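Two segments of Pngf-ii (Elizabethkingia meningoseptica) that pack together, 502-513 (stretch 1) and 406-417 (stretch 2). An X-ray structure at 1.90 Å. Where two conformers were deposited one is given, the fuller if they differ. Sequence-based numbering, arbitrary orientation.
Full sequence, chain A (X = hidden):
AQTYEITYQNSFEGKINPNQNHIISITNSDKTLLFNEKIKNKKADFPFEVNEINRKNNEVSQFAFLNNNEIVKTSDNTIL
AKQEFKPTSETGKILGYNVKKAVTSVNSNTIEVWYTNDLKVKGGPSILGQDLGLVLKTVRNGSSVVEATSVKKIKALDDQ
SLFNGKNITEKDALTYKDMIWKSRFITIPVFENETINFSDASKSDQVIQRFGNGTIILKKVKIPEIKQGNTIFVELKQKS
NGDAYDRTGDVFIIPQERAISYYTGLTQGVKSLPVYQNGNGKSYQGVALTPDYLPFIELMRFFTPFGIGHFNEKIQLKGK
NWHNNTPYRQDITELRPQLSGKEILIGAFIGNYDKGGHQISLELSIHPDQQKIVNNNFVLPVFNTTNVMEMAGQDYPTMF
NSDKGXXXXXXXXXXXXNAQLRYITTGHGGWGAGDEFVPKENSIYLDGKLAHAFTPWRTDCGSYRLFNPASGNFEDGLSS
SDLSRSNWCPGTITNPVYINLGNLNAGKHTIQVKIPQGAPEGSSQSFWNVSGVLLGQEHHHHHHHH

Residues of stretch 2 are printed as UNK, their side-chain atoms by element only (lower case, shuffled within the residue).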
# COMPACT_ATOMS: atom_id res chain seq x y z
N GLY A 502 -5.94 3.13 27.88
CA GLY A 502 -5.14 2.61 28.98
C GLY A 502 -5.14 1.09 28.93
O GLY A 502 -5.51 0.50 27.91
N ASN A 503 -4.76 0.45 30.03
CA ASN A 503 -4.81 -1.01 30.12
C ASN A 503 -6.18 -1.47 30.61
O ASN A 503 -6.82 -0.81 31.46
CB ASN A 503 -3.71 -1.50 31.08
CG ASN A 503 -2.32 -1.00 30.72
OD1 ASN A 503 -1.96 -0.86 29.53
ND2 ASN A 503 -1.53 -0.72 31.73
N LEU A 504 -6.67 -2.58 30.07
CA LEU A 504 -7.96 -3.09 30.44
C LEU A 504 -7.83 -4.43 31.13
O LEU A 504 -7.07 -5.28 30.69
CB LEU A 504 -8.87 -3.25 29.23
CG LEU A 504 -9.13 -1.96 28.43
CD1 LEU A 504 -9.97 -2.32 27.23
CD2 LEU A 504 -9.81 -0.91 29.29
N ASN A 505 -8.57 -4.60 32.24
CA ASN A 505 -8.65 -5.90 32.93
C ASN A 505 -9.49 -6.90 32.15
O ASN A 505 -10.42 -6.54 31.46
CB ASN A 505 -9.32 -5.75 34.30
CG ASN A 505 -8.43 -5.08 35.31
OD1 ASN A 505 -7.22 -4.95 35.09
ND2 ASN A 505 -9.01 -4.64 36.44
N ALA A 506 -9.20 -8.18 32.33
CA ALA A 506 -10.14 -9.20 31.89
C ALA A 506 -11.53 -8.99 32.53
O ALA A 506 -11.65 -8.47 33.64
CB ALA A 506 -9.59 -10.58 32.23
N GLY A 507 -12.59 -9.36 31.82
CA GLY A 507 -13.95 -9.20 32.33
C GLY A 507 -14.77 -8.29 31.44
O GLY A 507 -14.38 -8.01 30.31
N LYS A 508 -15.90 -7.84 31.97
CA LYS A 508 -16.88 -7.14 31.17
C LYS A 508 -16.52 -5.68 31.07
O LYS A 508 -16.07 -5.08 32.04
CB LYS A 508 -18.26 -7.26 31.82
CG LYS A 508 -18.92 -8.61 31.57
CD LYS A 508 -20.43 -8.51 31.33
CE LYS A 508 -20.89 -9.56 30.32
NZ LYS A 508 -22.23 -10.12 30.62
N HIS A 509 -16.75 -5.09 29.89
CA HIS A 509 -16.54 -3.68 29.68
C HIS A 509 -17.62 -3.14 28.78
O HIS A 509 -18.30 -3.89 28.07
CB HIS A 509 -15.16 -3.43 29.05
CG HIS A 509 -14.02 -3.75 29.97
ND1 HIS A 509 -13.56 -2.87 30.93
CD2 HIS A 509 -13.25 -4.86 30.07
CE1 HIS A 509 -12.57 -3.43 31.60
NE2 HIS A 509 -12.37 -4.64 31.10
N THR A 510 -17.82 -1.83 28.82
CA THR A 510 -18.73 -1.14 27.91
C THR A 510 -18.03 0.02 27.23
O THR A 510 -17.19 0.72 27.83
CB THR A 510 -19.96 -0.58 28.64
OG1 THR A 510 -19.54 0.43 29.57
CG2 THR A 510 -20.73 -1.70 29.32
N ILE A 511 -18.33 0.23 25.96
CA ILE A 511 -17.86 1.43 25.30
C ILE A 511 -19.11 2.12 24.80
O ILE A 511 -20.07 1.46 24.38
CB ILE A 511 -16.86 1.14 24.19
CG1 ILE A 511 -15.51 0.76 24.79
CG2 ILE A 511 -16.66 2.38 23.30
CD1 ILE A 511 -14.50 0.16 23.80
N GLN A 512 -19.11 3.45 24.86
CA GLN A 512 -20.25 4.23 24.41
C GLN A 512 -19.82 5.45 23.61
O GLN A 512 -18.83 6.09 23.94
CB GLN A 512 -21.09 4.65 25.59
CG GLN A 512 -22.33 5.45 25.19
CD GLN A 512 -23.20 5.79 26.37
OE1 GLN A 512 -24.43 5.77 26.27
NE2 GLN A 512 -22.57 6.09 27.47
N VAL A 513 -20.56 5.75 22.53
CA VAL A 513 -20.34 6.97 21.74
C VAL A 513 -21.58 7.82 21.78
O VAL A 513 -22.67 7.33 21.52
CB VAL A 513 -20.03 6.66 20.27
CG1 VAL A 513 -19.76 7.94 19.48
CG2 VAL A 513 -18.85 5.72 20.20
N UNK A 406 -24.58 5.08 20.80
CA UNK A 406 -24.23 3.69 20.53
C UNK A 406 -23.52 3.16 21.78
O UNK A 406 -22.52 3.70 22.20
c UNK A 406 -23.27 3.53 19.33
c UNK A 406 -24.01 3.81 18.03
c UNK A 406 -22.69 2.13 19.31
N UNK A 407 -24.03 2.09 22.35
CA UNK A 407 -23.49 1.54 23.59
C UNK A 407 -23.34 0.06 23.37
O UNK A 407 -24.28 -0.60 22.92
c UNK A 407 -24.78 1.86 27.24
c UNK A 407 -24.45 1.83 24.75
o UNK A 407 -26.00 2.08 27.11
c UNK A 407 -24.03 1.23 26.08
o UNK A 407 -24.12 2.19 28.26
N UNK A 408 -22.14 -0.45 23.64
CA UNK A 408 -21.79 -1.85 23.41
C UNK A 408 -21.12 -2.43 24.67
O UNK A 408 -20.27 -1.76 25.27
c UNK A 408 -21.29 -1.09 21.06
c UNK A 408 -20.82 -1.97 22.21
c UNK A 408 -20.66 -3.40 21.76
N UNK A 409 -21.48 -3.65 25.03
CA UNK A 409 -20.90 -4.41 26.13
C UNK A 409 -20.12 -5.55 25.46
O UNK A 409 -20.60 -6.11 24.49
o UNK A 409 -20.53 -5.28 28.84
c UNK A 409 -21.58 -5.67 28.28
c UNK A 409 -22.05 -4.97 27.01
o UNK A 409 -22.27 -6.61 28.76
N UNK A 410 -18.95 -5.89 25.99
CA UNK A 410 -18.13 -7.01 25.50
C UNK A 410 -17.32 -7.61 26.65
O UNK A 410 -17.14 -6.97 27.71
c UNK A 410 -17.19 -6.56 24.38
c UNK A 410 -14.74 -3.25 25.50
c UNK A 410 -16.31 -5.40 24.76
c UNK A 410 -15.98 -3.03 24.96
c UNK A 410 -16.77 -4.10 24.60
c UNK A 410 -14.27 -4.54 25.67
c UNK A 410 -15.05 -5.61 25.30
N UNK A 411 -16.82 -8.81 26.44
CA UNK A 411 -16.09 -9.53 27.48
C UNK A 411 -14.68 -9.81 27.05
O UNK A 411 -14.46 -10.38 25.98
c UNK A 411 -18.21 -10.60 28.30
c UNK A 411 -16.79 -10.87 27.80
c UNK A 411 -16.01 -11.64 28.86
c UNK A 411 -19.13 -11.82 28.23
N UNK A 412 -13.71 -9.40 27.85
CA UNK A 412 -12.31 -9.74 27.59
C UNK A 412 -11.94 -10.95 28.44
O UNK A 412 -12.24 -10.96 29.63
c UNK A 412 -11.39 -8.58 27.96
c UNK A 412 -11.59 -7.30 27.16
c UNK A 412 -10.68 -6.25 27.74
c UNK A 412 -11.33 -7.54 25.67
N UNK A 413 -11.28 -11.94 27.83
CA UNK A 413 -10.87 -13.12 28.59
C UNK A 413 -9.46 -12.98 29.17
O UNK A 413 -9.04 -13.77 30.00
c UNK A 413 -10.98 -14.40 27.75
c UNK A 413 -12.42 -14.62 27.33
o UNK A 413 -10.16 -14.31 26.59
N UNK A 414 -8.74 -11.96 28.75
CA UNK A 414 -7.38 -11.75 29.18
C UNK A 414 -7.16 -10.24 29.27
O UNK A 414 -7.74 -9.50 28.47
c UNK A 414 -2.78 -13.04 29.01
c UNK A 414 -4.98 -12.10 28.23
c UNK A 414 -6.46 -12.40 28.13
c UNK A 414 -4.28 -13.01 29.24
n UNK A 414 -2.05 -13.58 30.19
N UNK A 415 -6.35 -9.80 30.24
CA UNK A 415 -5.97 -8.39 30.36
C UNK A 415 -5.44 -7.91 29.02
O UNK A 415 -4.81 -8.66 28.27
o UNK A 415 -6.45 -8.70 33.16
o UNK A 415 -4.35 -8.32 33.70
c UNK A 415 -4.85 -8.15 31.39
c UNK A 415 -5.26 -8.42 32.85
N UNK A 416 -5.68 -6.64 28.72
CA UNK A 416 -5.19 -6.06 27.47
C UNK A 416 -4.33 -4.84 27.84
O UNK A 416 -4.82 -3.92 28.49
c UNK A 416 -5.98 -7.07 24.63
c UNK A 416 -7.84 -5.32 24.72
c UNK A 416 -6.42 -5.66 26.67
c UNK A 416 -6.43 -5.71 25.16
N UNK A 417 -3.05 -4.88 27.47
CA UNK A 417 -2.15 -3.76 27.64
C UNK A 417 -2.28 -2.79 26.45
O UNK A 417 -2.47 -3.21 25.32
c UNK A 417 2.77 -2.56 27.92
c UNK A 417 -0.70 -4.26 27.76
n UNK A 417 4.14 -3.12 28.01
c UNK A 417 0.35 -3.16 27.71
c UNK A 417 1.74 -3.67 27.96

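Position 406 carries three carbons, one bearing the other two. Its backbone N and O bond Val-513 O (3.0 Å) and Val-513 N (2.9 Å), and the short fork is buried on the same sheet face as that partner. This is Val-406, a compact β-branched residue at home in a strand.

Position 407 has three carbons in a row, the third carrying two oxygens, and they extend beside Gln-512 on the other, more open face. This is Glu-407, which can there keep its carboxylate out of the apolar layer.

Position 408 again shows one carbon bearing two. Its N donates to Ile-511 O (2.9 Å) and its O accepts from Ile-511 N (2.9 Å). Val-408 is buried, and its small fork adds apolar bulk to the face of Val-406.

At position 409 two carbons end in two oxygens. One oxygen makes a long salt bridge with Lys-508 NZ (4.0 Å); the other sits 2.7 Å from His-509 O, a close approach of two acceptors rather than a hydrogen bond. This is Asp-409, whose carboxylate can face the Lys-508 amine.

Position 410 holds one carbon and a six-carbon ring, with no heteroatom. The ring swings back over the neighboring strand, with His-509 O over one face, one ring carbon 3.6 Å from His-509 CB and another 3.7 Å from Ile-511 CD1. This is Phe-410, a flat, apolar group that covers this buried area well.

Position 411 has four carbons, forked at the first, with one arm two carbons long. The inner carbon of that arm lies 3.5 Å from Lys-508 CE. This is Ile-411; though exposed, it is covered in part by the aliphatic run of Lys-508.

Position 412 has four carbons, forked at the second; one tip reaches Leu-504 CB (3.8 Å) and His-509 CD2 (3.7 Å). This is Leu-412, linking the two ladders through side chains.

Position 413, one carbon bearing an oxygen and a carbon, is Thr-413; position 414, four carbons ending in nitrogen, is Lys-414. Both are polar and point away into exposed surroundings.

Position 415 has two carbons and two oxygens, one oxygen accepting a hydrogen bond from Ala-506 N (2.9 Å). This is Asp-415, serving a backbone donor where the ladder is interrupted.

Position 416 has four carbons, forked at the second, its CB 4.3 Å from Leu-504 CB. This is Leu-416, a branched apolar side chain suited to a buried site facing Leu-504.

Position 417 has four carbons ending in nitrogen, the second carbon 3.7 Å from Asn-503 OD1 while the chain turns a corner. This is Lys-417, whose long, amine-tipped chain suits a partly exposed site, pointing away overall.

The contact is thus an antiparallel pairing in two ladders, offset by one residue. Backbone hydrogen bonds set the register, Phe-410, Leu-412 and Leu-416 pack against His-509, Ile-511 and Leu-504 on one face, and polar or charged groups predominate on the other.

Stretch 2 406-417: VEVDFILTKDLK
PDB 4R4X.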